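Local coordinates for lectin (Polyandrocarpa misakiensis, PDB 1BYF), which binds galactose in a calcium-dependent manner as a homodimeric C-type lectin and takes part in the animal's defence against microorganisms, at residues L6-E10 with K49-Y53; M26-A32 with V117-K121; I42-E47 with I99-L105; A64-L68 with W82-S88; W93-V97 with D108-G112. The contacts are given in a common frame with arbitrary orientation. Numbering follows the deposited sequence.

Contact 1 (L6-E10 with K49-Y53); sequences LFSDE and KGHDY. With ZN (zinc ion), chain E.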
# COMPACT_ATOMS: atom_id res chain seq x y z
N LEU A 6 -4.13 -2.87 -0.58
CA LEU A 6 -3.53 -3.64 0.50
C LEU A 6 -2.31 -4.40 -0.04
O LEU A 6 -2.43 -5.07 -1.06
CB LEU A 6 -4.57 -4.61 1.07
CG LEU A 6 -4.08 -5.71 2.01
CD1 LEU A 6 -3.41 -5.15 3.25
CD2 LEU A 6 -5.24 -6.61 2.43
N PHE A 7 -1.17 -4.26 0.59
CA PHE A 7 0.05 -4.97 0.21
C PHE A 7 0.34 -5.98 1.33
O PHE A 7 0.29 -5.56 2.49
CB PHE A 7 1.25 -4.05 0.07
CG PHE A 7 1.20 -3.01 -1.00
CD1 PHE A 7 0.64 -1.76 -0.74
CD2 PHE A 7 1.73 -3.26 -2.25
CE1 PHE A 7 0.61 -0.80 -1.73
CE2 PHE A 7 1.70 -2.30 -3.24
CZ PHE A 7 1.14 -1.06 -2.98
N SER A 8 0.66 -7.21 1.00
CA SER A 8 0.97 -8.18 2.05
C SER A 8 2.28 -8.91 1.78
O SER A 8 2.55 -9.37 0.67
CB SER A 8 -0.17 -9.18 2.25
OG SER A 8 0.25 -10.18 3.17
N ASP A 9 3.10 -9.01 2.82
CA ASP A 9 4.38 -9.70 2.75
C ASP A 9 4.19 -11.22 2.77
O ASP A 9 5.14 -11.96 2.55
CB ASP A 9 5.30 -9.30 3.90
CG ASP A 9 5.94 -7.95 3.61
OD1 ASP A 9 6.37 -7.77 2.45
OD2 ASP A 9 6.01 -7.12 4.53
N GLU A 10 2.97 -11.65 3.02
CA GLU A 10 2.60 -13.06 3.03
C GLU A 10 2.62 -13.61 1.61
O GLU A 10 2.00 -12.96 0.77
CB GLU A 10 1.12 -13.14 3.44
CG GLU A 10 0.85 -13.52 4.87
CD GLU A 10 0.18 -14.88 4.94
OE1 GLU A 10 -1.07 -14.93 4.80
OE2 GLU A 10 0.90 -15.88 5.12
N LYS A 49 10.45 -2.61 -2.15
CA LYS A 49 10.43 -3.97 -1.63
C LYS A 49 11.32 -4.91 -2.45
O LYS A 49 11.92 -5.81 -1.86
CB LYS A 49 8.99 -4.49 -1.55
CG LYS A 49 8.30 -4.01 -0.26
CD LYS A 49 8.45 -5.12 0.78
CE LYS A 49 8.16 -4.61 2.18
NZ LYS A 49 8.29 -5.72 3.18
N GLY A 50 11.38 -4.69 -3.76
CA GLY A 50 12.21 -5.50 -4.63
C GLY A 50 11.80 -6.96 -4.65
O GLY A 50 12.67 -7.82 -4.84
N HIS A 51 10.53 -7.26 -4.46
CA HIS A 51 10.06 -8.64 -4.47
C HIS A 51 8.96 -8.85 -5.51
O HIS A 51 8.43 -7.88 -6.03
CB HIS A 51 9.53 -9.08 -3.10
CG HIS A 51 10.59 -9.55 -2.16
ND1 HIS A 51 11.30 -10.72 -2.38
CD2 HIS A 51 11.06 -9.03 -1.00
CE1 HIS A 51 12.17 -10.89 -1.40
NE2 HIS A 51 12.04 -9.88 -0.55
N ASP A 52 8.64 -10.11 -5.76
CA ASP A 52 7.59 -10.47 -6.71
C ASP A 52 6.22 -10.36 -6.04
O ASP A 52 6.07 -10.77 -4.88
CB ASP A 52 7.75 -11.92 -7.18
CG ASP A 52 9.03 -12.21 -7.93
OD1 ASP A 52 9.62 -11.28 -8.51
OD2 ASP A 52 9.45 -13.38 -7.94
N TYR A 53 5.24 -9.88 -6.79
CA TYR A 53 3.88 -9.76 -6.31
C TYR A 53 2.87 -10.27 -7.34
O TYR A 53 3.03 -9.97 -8.52
CB TYR A 53 3.50 -8.28 -6.11
CG TYR A 53 4.15 -7.67 -4.89
CD1 TYR A 53 5.47 -7.26 -4.91
CD2 TYR A 53 3.42 -7.52 -3.72
CE1 TYR A 53 6.06 -6.70 -3.79
CE2 TYR A 53 4.00 -6.96 -2.59
CZ TYR A 53 5.32 -6.56 -2.64
OH TYR A 53 5.90 -6.01 -1.52
ZN ZN E . 10.85 -14.00 -9.07
O HOH W 1 4.64 -6.10 0.90
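This buried contact, part salt bridge and part aromatic packing, joins the end of strand 3-8 to the link between helix 36-49 and strand 53-55. NZ of K49 forms a salt bridge with OD1 of D9 (2.9 Å) and a weak hydrogen bond to OD2 of D9 (3.0 Å). OD1 of D9 also takes a hydrogen bond from a water (2.9 Å). That water lies 2.7 Å from OH of Y53, so it bridges the two segments. R116 forms a second salt bridge to D9, and the backbone N of Y3 of the second subunit hydrogen-bonds OD2 of D9. The apolar part is looser: CE2 of Y53 lies 4.4 Å from CD2 of F7, at the edge of the F7 ring. Helix 36-49 ends at K49, and G50, with positive phi, turns the chain out of it. D52 binds zinc through OD2 at 1.9 Å. Segment 49-53 thus packs against the end of strand 3-8, which carries the beta sheet across the interface of this C-type lectin dimer.

Contact 2 (M26-A32 with V117-K121); sequences MALVSSA and VICEK
The motif is a short antiparallel ladder in the C-type lectin fold: strand 27-28 pairs with strand 115-122. A27 and E120 form the hydrogen-bonded pair: A27 N to E120 O is 2.9 Å and E120 N to A27 O is 2.7 Å. L28 and C119 follow as a non-hydrogen-bonded pair, CA to CA 4.4 Å, their side chains diverging. V29 N then hydrogen-bonds I118 O at 2.8 Å. From S30 (phi/psi -150/-77) the chain leaves the extended line, and S31 and A32 take helical angles. M26 is m, t, p; its CB packs on CB of C119 at 3.8 Å. L28 is t, p. Its CA-to-CB bond points away, yet CD1 reaches CG1 of V117 at 3.8 Å. V29, in p, sets CB 3.7 Å from CG2 of I118, which is m, t. C119, in m, is disulfide-bonded to C21. E120 is the key side chain, with chi1 p, chi2 t and chi3 near 50°. OG of S31, in p, donates to OE2 of E120 at 2.9 Å and is hydrogen-bonded to Y3 OH. OE1 of E120 accepts from S30 N at 2.8 Å and A32 N at 2.7 Å.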
# COMPACT_ATOMS: atom_id res chain seq x y z
N MET A 26 -12.02 -7.51 -0.90
CA MET A 26 -11.25 -6.84 -1.95
C MET A 26 -11.00 -7.80 -3.11
O MET A 26 -11.53 -8.91 -3.10
CB MET A 26 -9.92 -6.36 -1.37
CG MET A 26 -10.02 -5.70 -0.01
SD MET A 26 -8.40 -5.11 0.57
CE MET A 26 -8.16 -3.72 -0.52
N ALA A 27 -10.20 -7.38 -4.08
CA ALA A 27 -9.87 -8.21 -5.23
C ALA A 27 -8.39 -8.09 -5.57
O ALA A 27 -7.79 -7.04 -5.31
CB ALA A 27 -10.69 -7.81 -6.45
N LEU A 28 -7.82 -9.14 -6.15
CA LEU A 28 -6.41 -9.07 -6.55
C LEU A 28 -6.27 -7.85 -7.45
O LEU A 28 -7.12 -7.65 -8.33
CB LEU A 28 -6.01 -10.37 -7.24
CG LEU A 28 -4.54 -10.74 -7.34
CD1 LEU A 28 -3.85 -10.68 -5.99
CD2 LEU A 28 -4.43 -12.16 -7.92
N VAL A 29 -5.29 -6.99 -7.20
CA VAL A 29 -5.17 -5.74 -7.94
C VAL A 29 -5.36 -5.92 -9.44
O VAL A 29 -4.78 -6.81 -10.07
CB VAL A 29 -3.85 -5.02 -7.61
CG1 VAL A 29 -2.67 -5.74 -8.25
CG2 VAL A 29 -3.90 -3.56 -8.03
N SER A 30 -6.18 -5.05 -10.02
CA SER A 30 -6.48 -5.10 -11.45
C SER A 30 -6.78 -3.72 -12.01
O SER A 30 -5.91 -3.14 -12.67
CB SER A 30 -7.63 -6.06 -11.73
OG SER A 30 -8.80 -5.67 -11.03
N SER A 31 -7.97 -3.18 -11.79
CA SER A 31 -8.27 -1.86 -12.34
C SER A 31 -7.28 -0.82 -11.84
O SER A 31 -6.95 0.10 -12.60
CB SER A 31 -9.70 -1.42 -12.05
OG SER A 31 -9.82 -0.89 -10.75
N ALA A 32 -6.77 -0.96 -10.61
CA ALA A 32 -5.81 0.05 -10.14
C ALA A 32 -4.54 0.02 -10.97
O ALA A 32 -3.84 1.04 -11.08
CB ALA A 32 -5.54 -0.08 -8.64
N VAL A 117 1.20 -10.49 -2.22
CA VAL A 117 -0.14 -10.16 -2.69
C VAL A 117 -0.48 -8.68 -2.58
O VAL A 117 -0.13 -8.00 -1.62
CB VAL A 117 -1.16 -10.97 -1.86
CG1 VAL A 117 -2.58 -10.75 -2.38
CG2 VAL A 117 -0.82 -12.47 -1.90
N ILE A 118 -1.21 -8.22 -3.58
CA ILE A 118 -1.71 -6.86 -3.67
C ILE A 118 -3.21 -6.92 -3.96
O ILE A 118 -3.61 -7.50 -4.97
CB ILE A 118 -1.05 -6.02 -4.78
CG1 ILE A 118 0.47 -6.08 -4.62
CG2 ILE A 118 -1.55 -4.58 -4.73
CD1 ILE A 118 1.22 -5.42 -5.77
N CYS A 119 -4.00 -6.34 -3.06
CA CYS A 119 -5.44 -6.31 -3.24
C CYS A 119 -5.91 -4.86 -3.43
O CYS A 119 -5.25 -3.92 -2.98
CB CYS A 119 -6.19 -6.88 -2.04
SG CYS A 119 -5.57 -8.46 -1.44
N GLU A 120 -7.06 -4.74 -4.08
CA GLU A 120 -7.67 -3.45 -4.32
C GLU A 120 -9.17 -3.47 -3.99
O GLU A 120 -9.82 -4.51 -3.94
CB GLU A 120 -7.52 -3.00 -5.78
CG GLU A 120 -8.38 -3.74 -6.79
CD GLU A 120 -8.40 -3.14 -8.18
OE1 GLU A 120 -7.34 -2.86 -8.76
OE2 GLU A 120 -9.52 -2.95 -8.74
N LYS A 121 -9.70 -2.27 -3.80
CA LYS A 121 -11.12 -2.06 -3.60
C LYS A 121 -11.44 -0.63 -4.06
O LYS A 121 -10.97 0.35 -3.48
CB LYS A 121 -11.62 -2.33 -2.19
CG LYS A 121 -13.13 -2.13 -2.07
CD LYS A 121 -13.58 -2.32 -0.63
CE LYS A 121 -14.94 -1.68 -0.41
NZ LYS A 121 -15.92 -2.17 -1.42

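Contact 3 (I42-E47 with I99-L105); sequences ILAFTE and IWSKYNL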
# COMPACT_ATOMS: atom_id res chain seq x y z
N ILE A 42 1.67 2.21 -6.72
CA ILE A 42 1.80 0.78 -6.45
C ILE A 42 3.20 0.32 -6.82
O ILE A 42 3.86 -0.34 -6.01
CB ILE A 42 0.72 -0.04 -7.19
CG1 ILE A 42 -0.65 0.12 -6.52
CG2 ILE A 42 1.08 -1.52 -7.25
CD1 ILE A 42 -1.82 -0.35 -7.36
N LEU A 43 3.68 0.69 -8.01
CA LEU A 43 5.00 0.28 -8.45
C LEU A 43 6.10 0.96 -7.65
O LEU A 43 7.18 0.37 -7.51
CB LEU A 43 5.20 0.47 -9.95
CG LEU A 43 4.45 -0.51 -10.86
CD1 LEU A 43 4.68 -0.16 -12.33
CD2 LEU A 43 4.89 -1.95 -10.59
N ALA A 44 5.86 2.15 -7.10
CA ALA A 44 6.87 2.81 -6.28
C ALA A 44 7.09 2.00 -5.00
O ALA A 44 8.21 1.87 -4.51
CB ALA A 44 6.49 4.24 -5.95
N PHE A 45 6.02 1.42 -4.47
CA PHE A 45 6.10 0.61 -3.26
C PHE A 45 6.85 -0.69 -3.54
O PHE A 45 7.76 -1.08 -2.81
CB PHE A 45 4.70 0.30 -2.73
CG PHE A 45 4.58 -0.44 -1.43
CD1 PHE A 45 4.75 -1.81 -1.36
CD2 PHE A 45 4.26 0.23 -0.26
CE1 PHE A 45 4.62 -2.49 -0.16
CE2 PHE A 45 4.12 -0.43 0.94
CZ PHE A 45 4.30 -1.80 0.99
N THR A 46 6.43 -1.40 -4.60
CA THR A 46 7.06 -2.67 -4.92
C THR A 46 8.51 -2.49 -5.33
O THR A 46 9.32 -3.39 -5.10
CB THR A 46 6.28 -3.47 -5.98
OG1 THR A 46 6.32 -2.73 -7.21
CG2 THR A 46 4.84 -3.66 -5.53
N GLU A 47 8.87 -1.35 -5.91
CA GLU A 47 10.25 -1.10 -6.28
C GLU A 47 11.14 -1.15 -5.03
O GLU A 47 12.25 -1.67 -5.06
CB GLU A 47 10.43 0.27 -6.94
CG GLU A 47 11.82 0.53 -7.50
CD GLU A 47 12.84 0.99 -6.48
OE1 GLU A 47 12.49 1.58 -5.44
OE2 GLU A 47 14.05 0.75 -6.69
N ILE A 99 4.12 -9.04 -10.76
CA ILE A 99 5.03 -7.90 -10.85
C ILE A 99 6.37 -8.59 -10.54
O ILE A 99 6.56 -9.03 -9.42
CB ILE A 99 4.75 -6.77 -9.86
CG1 ILE A 99 3.50 -5.99 -10.25
CG2 ILE A 99 5.96 -5.84 -9.80
CD1 ILE A 99 2.95 -5.09 -9.17
N TRP A 100 7.19 -8.74 -11.56
CA TRP A 100 8.48 -9.42 -11.45
C TRP A 100 9.58 -8.53 -10.90
O TRP A 100 9.85 -7.47 -11.48
CB TRP A 100 8.83 -9.93 -12.85
CG TRP A 100 10.06 -10.77 -12.97
CD1 TRP A 100 10.74 -11.43 -11.99
CD2 TRP A 100 10.74 -11.07 -14.21
NE1 TRP A 100 11.80 -12.11 -12.53
CE2 TRP A 100 11.82 -11.91 -13.89
CE3 TRP A 100 10.54 -10.70 -15.54
CZ2 TRP A 100 12.71 -12.38 -14.85
CZ3 TRP A 100 11.42 -11.18 -16.49
CH2 TRP A 100 12.49 -12.02 -16.15
N SER A 101 10.24 -8.96 -9.83
CA SER A 101 11.26 -8.15 -9.19
C SER A 101 12.42 -7.77 -10.09
O SER A 101 13.06 -6.73 -9.85
CB SER A 101 11.79 -8.83 -7.92
OG SER A 101 12.46 -10.03 -8.24
N LYS A 102 12.70 -8.55 -11.13
CA LYS A 102 13.81 -8.22 -12.02
C LYS A 102 13.66 -6.84 -12.64
O LYS A 102 14.63 -6.08 -12.74
CB LYS A 102 13.96 -9.26 -13.13
CG LYS A 102 15.13 -8.96 -14.07
CD LYS A 102 15.44 -10.17 -14.95
CE LYS A 102 16.52 -9.84 -15.97
NZ LYS A 102 16.94 -11.05 -16.73
N TYR A 103 12.46 -6.50 -13.10
CA TYR A 103 12.23 -5.22 -13.75
C TYR A 103 11.21 -4.34 -13.02
O TYR A 103 11.07 -3.16 -13.36
CB TYR A 103 11.70 -5.46 -15.17
CG TYR A 103 12.64 -6.19 -16.09
CD1 TYR A 103 13.67 -5.51 -16.74
CD2 TYR A 103 12.50 -7.55 -16.34
CE1 TYR A 103 14.53 -6.17 -17.60
CE2 TYR A 103 13.36 -8.22 -17.19
CZ TYR A 103 14.37 -7.52 -17.82
OH TYR A 103 15.23 -8.18 -18.67
N ASN A 104 10.49 -4.93 -12.08
CA ASN A 104 9.42 -4.24 -11.36
C ASN A 104 8.34 -3.89 -12.39
O ASN A 104 7.74 -2.82 -12.41
CB ASN A 104 9.86 -3.04 -10.55
CG ASN A 104 8.83 -2.56 -9.54
OD1 ASN A 104 8.60 -1.36 -9.34
ND2 ASN A 104 8.15 -3.50 -8.90
N LEU A 105 8.11 -4.86 -13.27
CA LEU A 105 7.13 -4.77 -14.34
C LEU A 105 6.45 -6.13 -14.50
O LEU A 105 6.90 -7.11 -13.90
CB LEU A 105 7.75 -4.29 -15.65
CG LEU A 105 8.09 -2.81 -15.81
CD1 LEU A 105 8.73 -2.55 -17.17
CD2 LEU A 105 6.86 -1.93 -15.65
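Here the second half of helix 36-49 packs against the turn that joins strands 96-100 and 105-109. I99, on the strand, comes first. Its CA-to-CB bond points toward the helix, and CD1 of I99 lies 4.0 Å from CD2 of L43 and 4.5 Å from CG2 of I42. CG2 of I99 also comes within 4.1 Å of OG1 of T46. The carbonyl of W100 holds the turn: O of W100 accepts from N of N104 at 2.7 Å and from N of Y103 at 3.2 Å. N104 closes the turn with left-handed angles (64/42), and its CA-to-CB bond points toward the helix. The closest CA pair is N104 with E47, 6.0 Å apart. The amide end of N104 lies beside O of L43, OG1 of T46 and CB of E47. OG1 of T46 is itself hydrogen-bonded back to O of L43 at 3.2 Å, within the helix. L105 leads into strand 105-109, which goes on to the calcium ligands D107 and D108. N of W100 hydrogen-bonds O of L105 at 2.9 Å, and CD2 of L105 lies 4.3 Å from CD1 of L43. The helix thus packs directly on the hairpin that carries calcium ligands. The contact is mixed: isoleucine and leucine carbons make an apolar patch around L43, while N104 sets a polar side chain beside the backbone and hydroxyl groups of the helix.

Contact 4 (A64-L68 with W82-S88); sequences AYNFL and WSPNEPS. With CA (calcium ion), chain C.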
# COMPACT_ATOMS: atom_id res chain seq x y z
N ALA A 64 -3.58 -18.99 -24.21
CA ALA A 64 -2.48 -18.38 -24.95
C ALA A 64 -2.11 -17.02 -24.38
O ALA A 64 -1.93 -16.90 -23.16
CB ALA A 64 -2.87 -18.30 -26.43
N TYR A 65 -1.99 -16.00 -25.22
CA TYR A 65 -1.68 -14.66 -24.72
C TYR A 65 -2.92 -13.78 -24.76
O TYR A 65 -2.86 -12.59 -25.07
CB TYR A 65 -0.50 -14.02 -25.42
CG TYR A 65 0.85 -14.68 -25.21
CD1 TYR A 65 1.09 -15.53 -24.14
CD2 TYR A 65 1.90 -14.42 -26.08
CE1 TYR A 65 2.33 -16.11 -23.95
CE2 TYR A 65 3.14 -14.99 -25.90
CZ TYR A 65 3.35 -15.84 -24.84
OH TYR A 65 4.59 -16.42 -24.66
N ASN A 66 -4.05 -14.38 -24.40
CA ASN A 66 -5.30 -13.62 -24.28
C ASN A 66 -5.44 -13.28 -22.80
O ASN A 66 -6.27 -13.82 -22.08
CB ASN A 66 -6.49 -14.44 -24.78
CG ASN A 66 -6.30 -14.71 -26.26
OD1 ASN A 66 -6.24 -13.76 -27.03
ND2 ASN A 66 -6.18 -15.99 -26.62
N PHE A 67 -4.52 -12.44 -22.33
CA PHE A 67 -4.52 -12.08 -20.91
C PHE A 67 -5.71 -11.24 -20.51
O PHE A 67 -6.02 -10.25 -21.19
CB PHE A 67 -3.20 -11.36 -20.56
CG PHE A 67 -2.07 -12.36 -20.52
CD1 PHE A 67 -1.87 -13.15 -19.40
CD2 PHE A 67 -1.23 -12.53 -21.61
CE1 PHE A 67 -0.85 -14.08 -19.37
CE2 PHE A 67 -0.20 -13.45 -21.58
CZ PHE A 67 -0.01 -14.23 -20.45
N LEU A 68 -6.36 -11.59 -19.40
CA LEU A 68 -7.47 -10.81 -18.91
C LEU A 68 -7.30 -10.43 -17.43
O LEU A 68 -6.97 -11.26 -16.60
CB LEU A 68 -8.80 -11.54 -19.04
CG LEU A 68 -9.32 -11.92 -20.42
CD1 LEU A 68 -10.62 -12.71 -20.25
CD2 LEU A 68 -9.54 -10.71 -21.32
N TRP A 82 4.21 -4.62 -19.33
CA TRP A 82 5.05 -5.80 -19.39
C TRP A 82 6.55 -5.49 -19.30
O TRP A 82 7.06 -4.51 -19.85
CB TRP A 82 4.83 -6.57 -20.70
CG TRP A 82 3.46 -7.14 -20.89
CD1 TRP A 82 2.46 -6.64 -21.67
CD2 TRP A 82 2.93 -8.32 -20.27
NE1 TRP A 82 1.34 -7.43 -21.58
CE2 TRP A 82 1.61 -8.47 -20.73
CE3 TRP A 82 3.44 -9.26 -19.38
CZ2 TRP A 82 0.79 -9.53 -20.32
CZ3 TRP A 82 2.63 -10.30 -18.97
CH2 TRP A 82 1.32 -10.43 -19.45
N SER A 83 7.27 -6.40 -18.64
CA SER A 83 8.72 -6.28 -18.58
C SER A 83 9.22 -6.48 -20.02
O SER A 83 8.49 -7.04 -20.83
CB SER A 83 9.35 -7.37 -17.72
OG SER A 83 8.81 -7.48 -16.42
N PRO A 84 10.44 -6.06 -20.27
CA PRO A 84 11.06 -6.26 -21.56
C PRO A 84 11.06 -7.75 -21.91
O PRO A 84 11.39 -8.61 -21.09
CB PRO A 84 12.47 -5.73 -21.40
CG PRO A 84 12.42 -4.84 -20.20
CD PRO A 84 11.35 -5.40 -19.31
N ASN A 85 10.64 -8.06 -23.13
CA ASN A 85 10.61 -9.42 -23.64
C ASN A 85 9.62 -10.34 -22.94
O ASN A 85 9.81 -11.56 -22.94
CB ASN A 85 12.00 -10.06 -23.61
CG ASN A 85 13.02 -9.27 -24.39
OD1 ASN A 85 14.14 -9.05 -23.91
ND2 ASN A 85 12.67 -8.84 -25.60
N GLU A 86 8.55 -9.79 -22.38
CA GLU A 86 7.49 -10.60 -21.76
C GLU A 86 6.20 -10.05 -22.35
O GLU A 86 6.20 -8.87 -22.73
CB GLU A 86 7.49 -10.50 -20.24
CG GLU A 86 8.76 -10.94 -19.56
CD GLU A 86 9.11 -12.41 -19.70
OE1 GLU A 86 8.22 -13.26 -19.86
OE2 GLU A 86 10.32 -12.73 -19.62
N PRO A 87 5.15 -10.83 -22.45
CA PRO A 87 5.13 -12.22 -22.02
C PRO A 87 5.91 -13.14 -22.94
O PRO A 87 5.98 -12.89 -24.14
CB PRO A 87 3.64 -12.56 -22.07
CG PRO A 87 3.11 -11.71 -23.18
CD PRO A 87 3.85 -10.40 -23.02
N SER A 88 6.45 -14.23 -22.40
CA SER A 88 7.25 -15.13 -23.23
C SER A 88 7.14 -16.60 -22.88
O SER A 88 7.86 -17.40 -23.49
CB SER A 88 8.73 -14.71 -23.06
OG SER A 88 9.09 -15.04 -21.72
CA CA C . 7.49 -14.75 -18.42
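Two aromatic side chains from the 64-68 loop meet a tryptophan and a proline from the 82-88 loop. The backbones stay apart, with Y65 and P87 the nearest CA pair at 7.7 Å, so side chains fill the gap. P87 is the main bump, and it fits the notch between the Y65 and F67 rings. The peptide bond before P87 is cis, and the proline ring points toward the aromatics. CG of P87 sits over the face of the Y65 ring, 4.1 Å from its centroid and 8° off the normal, a CH-pi contact. CB of P87 is 4.0 Å from CE2 of F67. W82, five residues before P87, makes an edge-to-face pair with F67: the indole edge meets the phenyl face, CZ2 of W82 to CD2 of F67 is 3.8 Å, and the planes lie at 62°. The OH of Y65 reaches C of S88 at 3.1 Å and is hydrogen-bonded to O of N89. E86 binds calcium through OE1 at 2.2 Å, and OG of S88 donates to OE1 of E86 at 2.7 Å. The cis-proline loop is typical of the carbohydrate-binding calcium site of C-type lectins; here the motif reads Glu-Pro-Ser, a variant of the usual Glu-Pro-Asn.

Contact 5 (W93-V97 with D108-G112); sequences WQLCV and DVGCG. With CA (calcium ion), chain C.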
# COMPACT_ATOMS: atom_id res chain seq x y z
N TRP A 93 0.54 -23.17 -21.73
CA TRP A 93 0.40 -23.19 -20.28
C TRP A 93 -0.72 -22.29 -19.76
O TRP A 93 -1.11 -21.31 -20.38
CB TRP A 93 1.67 -22.65 -19.61
CG TRP A 93 2.94 -23.40 -19.76
CD1 TRP A 93 3.23 -24.40 -20.64
CD2 TRP A 93 4.15 -23.16 -19.02
NE1 TRP A 93 4.53 -24.81 -20.48
CE2 TRP A 93 5.12 -24.06 -19.49
CE3 TRP A 93 4.50 -22.26 -18.00
CZ2 TRP A 93 6.41 -24.11 -18.98
CZ3 TRP A 93 5.78 -22.31 -17.49
CH2 TRP A 93 6.73 -23.22 -17.98
N GLN A 94 -1.14 -22.61 -18.54
CA GLN A 94 -2.08 -21.74 -17.83
C GLN A 94 -1.14 -20.66 -17.27
O GLN A 94 -0.21 -21.02 -16.54
CB GLN A 94 -2.81 -22.46 -16.71
CG GLN A 94 -3.81 -23.50 -17.17
CD GLN A 94 -4.42 -24.27 -16.02
OE1 GLN A 94 -4.07 -24.09 -14.85
NE2 GLN A 94 -5.36 -25.16 -16.33
N LEU A 95 -1.29 -19.41 -17.69
CA LEU A 95 -0.38 -18.37 -17.25
C LEU A 95 -1.03 -17.29 -16.39
O LEU A 95 -2.11 -16.78 -16.70
CB LEU A 95 0.30 -17.74 -18.48
CG LEU A 95 1.09 -18.74 -19.33
CD1 LEU A 95 1.32 -18.18 -20.72
CD2 LEU A 95 2.41 -19.10 -18.64
N CYS A 96 -0.31 -16.96 -15.33
CA CYS A 96 -0.73 -15.95 -14.37
C CYS A 96 0.25 -14.79 -14.42
O CYS A 96 1.37 -14.97 -14.90
CB CYS A 96 -0.78 -16.57 -12.96
SG CYS A 96 -2.17 -17.72 -12.87
N VAL A 97 -0.18 -13.61 -13.99
CA VAL A 97 0.68 -12.43 -14.10
C VAL A 97 1.13 -11.92 -12.74
O VAL A 97 0.39 -11.86 -11.77
CB VAL A 97 -0.00 -11.31 -14.89
CG1 VAL A 97 0.93 -10.11 -15.11
CG2 VAL A 97 -0.49 -11.82 -16.25
N ASP A 108 4.60 -13.01 -17.22
CA ASP A 108 3.77 -14.20 -17.19
C ASP A 108 4.55 -15.36 -16.57
O ASP A 108 5.72 -15.57 -16.87
CB ASP A 108 3.28 -14.60 -18.58
CG ASP A 108 4.38 -14.86 -19.59
OD1 ASP A 108 5.47 -14.27 -19.53
OD2 ASP A 108 4.12 -15.66 -20.51
N VAL A 109 3.90 -16.08 -15.68
CA VAL A 109 4.49 -17.21 -14.99
C VAL A 109 3.45 -18.32 -14.84
O VAL A 109 2.27 -18.09 -15.09
CB VAL A 109 4.95 -16.82 -13.56
CG1 VAL A 109 6.15 -15.90 -13.61
CG2 VAL A 109 3.81 -16.16 -12.80
N GLY A 110 3.89 -19.49 -14.39
CA GLY A 110 2.95 -20.58 -14.09
C GLY A 110 2.18 -20.10 -12.86
O GLY A 110 2.61 -19.11 -12.24
N CYS A 111 1.10 -20.76 -12.45
CA CYS A 111 0.34 -20.21 -11.32
C CYS A 111 0.63 -20.76 -9.95
O CYS A 111 0.01 -20.30 -8.99
CB CYS A 111 -1.15 -20.32 -11.72
SG CYS A 111 -1.39 -19.53 -13.34
N GLY A 112 1.58 -21.67 -9.79
CA GLY A 112 1.84 -22.29 -8.50
C GLY A 112 2.90 -21.70 -7.60
O GLY A 112 2.99 -22.11 -6.44
CA CA C . 7.49 -14.75 -18.42
O HOH W 2 0.65 -22.70 -14.51
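Segments 93-97 and 108-112 run antiparallel, as the open end of the hairpin formed by strands 96-100 and 105-109. C96 and V109 are a hydrogen-bonded pair: C96 N to V109 O is 2.8 Å and V109 N to C96 O is 2.9 Å. V97 and D108 form the next, non-hydrogen-bonded pair, CA to CA 4.7 Å. Beyond the C96-V109 pair a water links the segments, donating to O of Q94 (2.8 Å) and accepting from N of C111 (2.9 Å). Among the side chains, C96 and C111 form a disulfide, SG to SG 2.0 Å with chi3 of 100°. CD1 of L95 lies 3.8 Å from OD2 of D108. D108 gives the one calcium two ligand atoms, O (2.5 Å) and OD1 (2.4 Å), with E86, N89 and D107 among the other ligands. OD1 of D108 also accepts from S88 N. The chemistry thus joins two kinds of link: the disulfide ties C96 to C111, while D108, three residues before C111, binds the calcium.

The five contacts lie in one C-type lectin domain. Contacts 1, 2, 3 and 5 all reach the same mixed sheet. Along the chain, contact 1 crosses contacts 2 and 3, and contact 3 crosses contact 5. Contacts 3, 4 and 5 are nested within the loop that contact 2 closes, and contact 4 also within that of contact 3. Contacts 1 and 3 have centres about 9 Å apart; contact 3 uses helix 36-49 and contact 1 the loop that follows it. Contact 2 touches both. Contacts 4 and 5, with centres about 10 Å apart, meet at the calcium ion. No other chain touches contacts 4 and 5, while contacts 1 and 3 touch the second subunit. The sugar-binding calcium site thus lies away from the dimer interface.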